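PG_0823 protein (Porphyromonas gingivalis, PDB 2FSW) probably binds DNA as a winged helix-turn-helix transcriptional regulator of the HxlR type. Local coordinates at the interface of chains A and B. Sequence-based numbering; all coordinates share one arbitrary frame. Chains: chain A/B, PG_0823 protein.

All three contacts belong to one two-fold symmetric interface between chains A and B. Contacts 1 and 3 are near-twins with the chains exchanged, though the leucine turns a different methyl to the valine. Each packs helix 14-22 and the residues before it against helix 27-34 of the other chain; contact 3 also takes in helix 93-106. Contact 2 sets helix 93-106 against helix 14-22 and shares A:Ala100 and B:Val15 with contact 3. Between C-alpha centres, contact 1 lies about 21 Å from contact 3 and 20 Å from contact 2; contacts 2 and 3 are about 6 Å apart. Helix 14-22, common to all, probably helps to form a dimer.

Contact 1: the interface of chains A and B. Residues chain A 9, 13, 15-16, 19; chain B 29, 32.
A:Val15 and A:Ser9 meet B:Leu29 and B:Phe32 in this part of the probable dimer of an HxlR-type winged helix-turn-helix protein. The packing is largely apolar. B:Leu29 enters with both methyl branches. Its CD2 lies 3.7 Å from A:Val15 CG1, and the two side chains run antiparallel, flank to flank. CD2 also reaches the OG hydroxyl of A:Ser9 at 3.5 Å. The CD1 branch meets the CG and CD methylenes of A:Arg16, with the two side chains roughly perpendicular.

The B:Phe32 ring packs beside this. The second methyl of A:Val15, CG2, stands over the centre of the ring, 3.7 Å from the centroid, as a CH-pi contact. With CG1 anti to the backbone N (chi1 177°), the valine gives one methyl to the leucine and the other to the ring. A:Ser9 OG approaches the ring edge in plane, and A:Cys13 SG comes to 3.8 Å from B:Phe32 CE2.

Hydrogen bonds within chain A shape the receiving surface. A:Arg16 NH1 donates to the backbone O of A:Ser9 at 3.0 Å, in the guanidinium plane. The backbone N of A:Arg16 donates to A:Cys13 SG at 3.3 Å, tying the residues ahead of the helix to its first turn.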
# COMPACT_ATOMS: atom_id res chain seq x y z
N SER A 9 -13.71 -1.26 9.67
CA SER A 9 -12.86 -2.06 8.79
C SER A 9 -12.79 -3.53 9.25
O SER A 9 -11.79 -3.97 9.83
CB SER A 9 -11.46 -1.45 8.65
OG SER A 9 -11.52 -0.26 7.88
N CYS A 13 -14.75 -5.10 4.64
CA CYS A 13 -14.22 -3.78 4.25
C CYS A 13 -13.39 -3.87 2.98
O CYS A 13 -12.43 -4.67 2.90
CB CYS A 13 -13.39 -3.15 5.38
SG CYS A 13 -12.47 -1.61 4.93
N VAL A 15 -11.31 -1.74 1.73
CA VAL A 15 -9.96 -1.26 1.95
C VAL A 15 -9.16 -2.36 2.64
O VAL A 15 -8.05 -2.69 2.22
CB VAL A 15 -9.94 0.06 2.77
CG1 VAL A 15 -8.51 0.51 3.04
CG2 VAL A 15 -10.70 1.17 2.01
N ARG A 16 -9.76 -2.96 3.67
CA ARG A 16 -9.09 -4.06 4.36
C ARG A 16 -8.81 -5.22 3.42
O ARG A 16 -7.70 -5.76 3.43
CB ARG A 16 -9.89 -4.52 5.58
CG ARG A 16 -9.09 -5.49 6.42
CD ARG A 16 -9.39 -5.35 7.87
NE ARG A 16 -8.61 -6.32 8.63
CZ ARG A 16 -8.72 -6.52 9.94
NH1 ARG A 16 -9.60 -5.83 10.65
NH2 ARG A 16 -7.96 -7.43 10.52
N MSE A 19 -5.83 -4.37 1.24
CA MSE A 19 -4.54 -4.32 1.95
C MSE A 19 -3.94 -5.71 2.21
O MSE A 19 -2.72 -5.83 2.32
CB MSE A 19 -4.61 -3.44 3.20
CG MSE A 19 -4.81 -1.94 2.86
SE MSE A 19 -3.72 -1.25 1.41
CE MSE A 19 -1.89 -1.68 2.17
N LEU B 29 -4.98 1.67 6.48
CA LEU B 29 -6.26 1.38 7.15
C LEU B 29 -6.53 2.31 8.33
O LEU B 29 -7.66 2.74 8.55
CB LEU B 29 -6.29 -0.08 7.65
CG LEU B 29 -6.87 -1.14 6.71
CD1 LEU B 29 -6.61 -2.53 7.28
CD2 LEU B 29 -8.38 -0.93 6.45
N PHE B 32 -7.43 5.55 6.75
CA PHE B 32 -8.82 5.33 6.32
C PHE B 32 -9.82 5.53 7.46
O PHE B 32 -10.81 6.26 7.31
CB PHE B 32 -8.99 3.94 5.67
CG PHE B 32 -10.42 3.64 5.21
CD1 PHE B 32 -11.08 4.48 4.30
CD2 PHE B 32 -11.07 2.50 5.67
CE1 PHE B 32 -12.37 4.20 3.86
CE2 PHE B 32 -12.37 2.20 5.24
CZ PHE B 32 -13.03 3.05 4.34

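Contact 2: the interface of chains A and B. Residues chain A 99-100, 103-104; chain B 14-15, 17-18.
B:Ser18 points its hydroxyl at the backbone of A:Ile99, where two helices of this HxlR-family winged helix-turn-helix protein meet in the probable dimer. B:Ser18 lies on helix 14-22, and A:Ile99 on the C-terminal helix 93-106. OG of B:Ser18 can donate to the O of A:Ile99 at 3.2 Å, tilted 32° from the carbonyl plane. It can also donate to the O of B:Pro14 at 3.0 Å, one turn back in its own helix. Both oxygens lie on the same side of the hydroxyl, whose one hydrogen must be shared or alternate between them. The serine chi1 of -72° turns OG to the side of its backbone N. The CG2 methyl of A:Ile99 presses on B:Ser18 CB at 3.3 Å, a tight fit.

A:Gly103 CA lies 3.3 Å from B:Ser18 OG. B:Pro14 rests its ring on the next stretch of the helix. Its CB lies 3.6 Å from the O of A:Ala100 and also faces the backbone N of A:Met104, a selenomethionine. The side chain of A:Met104 runs beside the proline, both pointing the same way. A bend at chi3 (94°) brings its terminal CE methyl to 3.8 Å from B:Pro14 CG. On the other flank, A:Ala100 CB meets the CG2 branch of B:Val15 at 3.6 Å.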
# COMPACT_ATOMS: atom_id res chain seq x y z
N ILE A 99 -0.38 7.33 -5.56
CA ILE A 99 0.84 7.17 -4.74
C ILE A 99 2.02 7.93 -5.34
O ILE A 99 2.78 8.55 -4.61
CB ILE A 99 1.21 5.69 -4.54
CG1 ILE A 99 0.19 4.99 -3.62
CG2 ILE A 99 2.61 5.52 -3.95
CD1 ILE A 99 0.18 3.48 -3.81
N ALA A 100 2.18 7.86 -6.67
CA ALA A 100 3.26 8.56 -7.37
C ALA A 100 3.07 10.06 -7.17
O ALA A 100 4.03 10.77 -6.88
CB ALA A 100 3.30 8.19 -8.89
N GLY A 103 4.09 11.00 -3.72
CA GLY A 103 5.54 10.94 -3.60
C GLY A 103 6.19 12.18 -4.19
O GLY A 103 7.06 12.78 -3.54
N MSE A 104 5.82 12.57 -5.40
CA MSE A 104 6.51 13.73 -5.98
C MSE A 104 6.09 15.09 -5.40
O MSE A 104 6.85 16.05 -5.48
CB MSE A 104 6.53 13.72 -7.52
CG MSE A 104 5.22 13.48 -8.24
SE MSE A 104 5.49 13.34 -10.20
CE MSE A 104 5.63 11.45 -10.36
N PRO B 14 9.27 8.16 -6.83
CA PRO B 14 8.21 8.74 -6.01
C PRO B 14 7.30 7.65 -5.42
O PRO B 14 6.76 7.82 -4.32
CB PRO B 14 7.45 9.64 -6.99
CG PRO B 14 7.78 9.12 -8.35
CD PRO B 14 9.18 8.58 -8.24
N VAL B 15 7.17 6.53 -6.12
CA VAL B 15 6.36 5.41 -5.66
C VAL B 15 7.10 4.64 -4.56
O VAL B 15 6.52 4.32 -3.52
CB VAL B 15 5.96 4.47 -6.85
CG1 VAL B 15 5.16 3.26 -6.36
CG2 VAL B 15 5.16 5.25 -7.87
N LYS B 17 9.55 5.92 -2.68
CA LYS B 17 9.57 6.81 -1.51
C LYS B 17 8.29 6.61 -0.70
O LYS B 17 8.34 6.43 0.52
CB LYS B 17 9.71 8.29 -1.90
CG LYS B 17 11.05 8.71 -2.50
CD LYS B 17 11.28 10.20 -2.24
CE LYS B 17 11.56 10.99 -3.53
NZ LYS B 17 10.30 11.24 -4.32
N SER B 18 7.15 6.60 -1.39
CA SER B 18 5.84 6.54 -0.72
C SER B 18 5.62 5.24 0.03
O SER B 18 5.09 5.25 1.14
CB SER B 18 4.71 6.78 -1.71
OG SER B 18 4.71 8.14 -2.09

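Contact 3: the interface of chains A and B. Residues chain A 29, 32, 96, 100; chain B 9, 13, 15-16.
This is a largely apolar interface of helix 27-34 with helix 14-22 and the loop before it, with A:Leu29 and A:Phe32 set against B:Val15 and B:Arg16. It probably helps to hold the two winged helix-turn-helix subunits together as a dimer. A:Leu29 CD1 lies 3.5 Å from B:Val15 CG1, and the two side chains pass head to tail. The leucine torsions are unusual and near eclipsed (chi1 -120°, chi2 11°). As modelled, they put CD1 rather than CD2 on the valine, though the rotamer may be uncertain. The same CD1 also faces the backbone N of B:Arg16 at 3.6 Å. The CD2 branch lies against the CG and CD methylenes of B:Arg16. Here the leucine stands crosswise to the arginine, touching its aliphatic stem.

A:Phe32 offers one ring face to B:Val15. The valine CG2 stands above the ring centre, 3.8 Å from the centroid, in a CH-pi contact. The same methyl also touches A:Ala100, as in contact 2, and A:Ile96 adds a more distant flank. At the ring edge, B:Ser9 OG lies in plane, 3.7 Å from A:Phe32 CE2. B:Cys13 SG also touches CE2.

Bonds within chain B brace the segment that receives the leucine. The backbone N of B:Arg16 donates to B:Cys13 SG at 3.5 Å, nearly straight. The guanidinium NH1 of B:Arg16 donates to the backbone O of B:Ser9 at 2.9 Å, in the carbonyl plane and only 5° out of the guanidinium plane.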
# COMPACT_ATOMS: atom_id res chain seq x y z
N LEU A 29 5.18 -1.74 -6.04
CA LEU A 29 6.36 -1.40 -6.85
C LEU A 29 6.52 -2.29 -8.09
O LEU A 29 6.81 -1.80 -9.19
CB LEU A 29 7.61 -1.47 -5.97
CG LEU A 29 8.52 -0.26 -5.74
CD1 LEU A 29 7.95 1.08 -6.20
CD2 LEU A 29 8.92 -0.21 -4.26
N PHE A 32 3.65 -1.54 -10.56
CA PHE A 32 4.09 -0.27 -11.17
C PHE A 32 5.16 -0.42 -12.26
O PHE A 32 5.12 0.28 -13.30
CB PHE A 32 4.60 0.66 -10.07
CG PHE A 32 5.17 1.99 -10.57
CD1 PHE A 32 4.39 2.87 -11.34
CD2 PHE A 32 6.47 2.37 -10.23
CE1 PHE A 32 4.89 4.08 -11.78
CE2 PHE A 32 7.00 3.60 -10.67
CZ PHE A 32 6.22 4.45 -11.45
N ILE A 96 -1.75 3.39 -7.84
CA ILE A 96 -0.36 3.70 -7.96
C ILE A 96 -0.12 5.12 -8.52
O ILE A 96 0.81 5.80 -8.07
CB ILE A 96 0.35 2.62 -8.83
CG1 ILE A 96 0.31 1.26 -8.12
CG2 ILE A 96 1.78 3.03 -9.16
CD1 ILE A 96 0.70 0.04 -9.01
N ALA A 100 2.18 7.86 -6.67
CA ALA A 100 3.26 8.56 -7.37
C ALA A 100 3.07 10.06 -7.17
O ALA A 100 4.03 10.77 -6.88
CB ALA A 100 3.30 8.19 -8.89
N SER B 9 12.87 2.19 -10.48
CA SER B 9 12.47 2.54 -9.12
C SER B 9 13.63 2.42 -8.14
O SER B 9 13.68 1.51 -7.31
CB SER B 9 11.26 1.70 -8.67
OG SER B 9 10.09 2.07 -9.38
N CYS B 13 12.64 7.09 -6.70
CA CYS B 13 11.33 6.88 -7.29
C CYS B 13 10.20 7.32 -6.33
O CYS B 13 10.18 6.91 -5.16
CB CYS B 13 11.15 5.43 -7.76
SG CYS B 13 9.44 4.94 -8.12
N VAL B 15 7.17 6.53 -6.12
CA VAL B 15 6.36 5.41 -5.66
C VAL B 15 7.10 4.64 -4.56
O VAL B 15 6.52 4.32 -3.52
CB VAL B 15 5.96 4.47 -6.85
CG1 VAL B 15 5.16 3.26 -6.36
CG2 VAL B 15 5.16 5.25 -7.87
N ARG B 16 8.39 4.39 -4.79
CA ARG B 16 9.27 3.77 -3.80
C ARG B 16 9.45 4.60 -2.53
O ARG B 16 9.51 4.05 -1.42
CB ARG B 16 10.63 3.43 -4.43
CG ARG B 16 11.56 2.66 -3.51
CD ARG B 16 12.42 1.69 -4.28
NE ARG B 16 13.23 0.86 -3.38
CZ ARG B 16 14.23 0.08 -3.77
NH1 ARG B 16 14.57 -0.00 -5.06
NH2 ARG B 16 14.88 -0.64 -2.88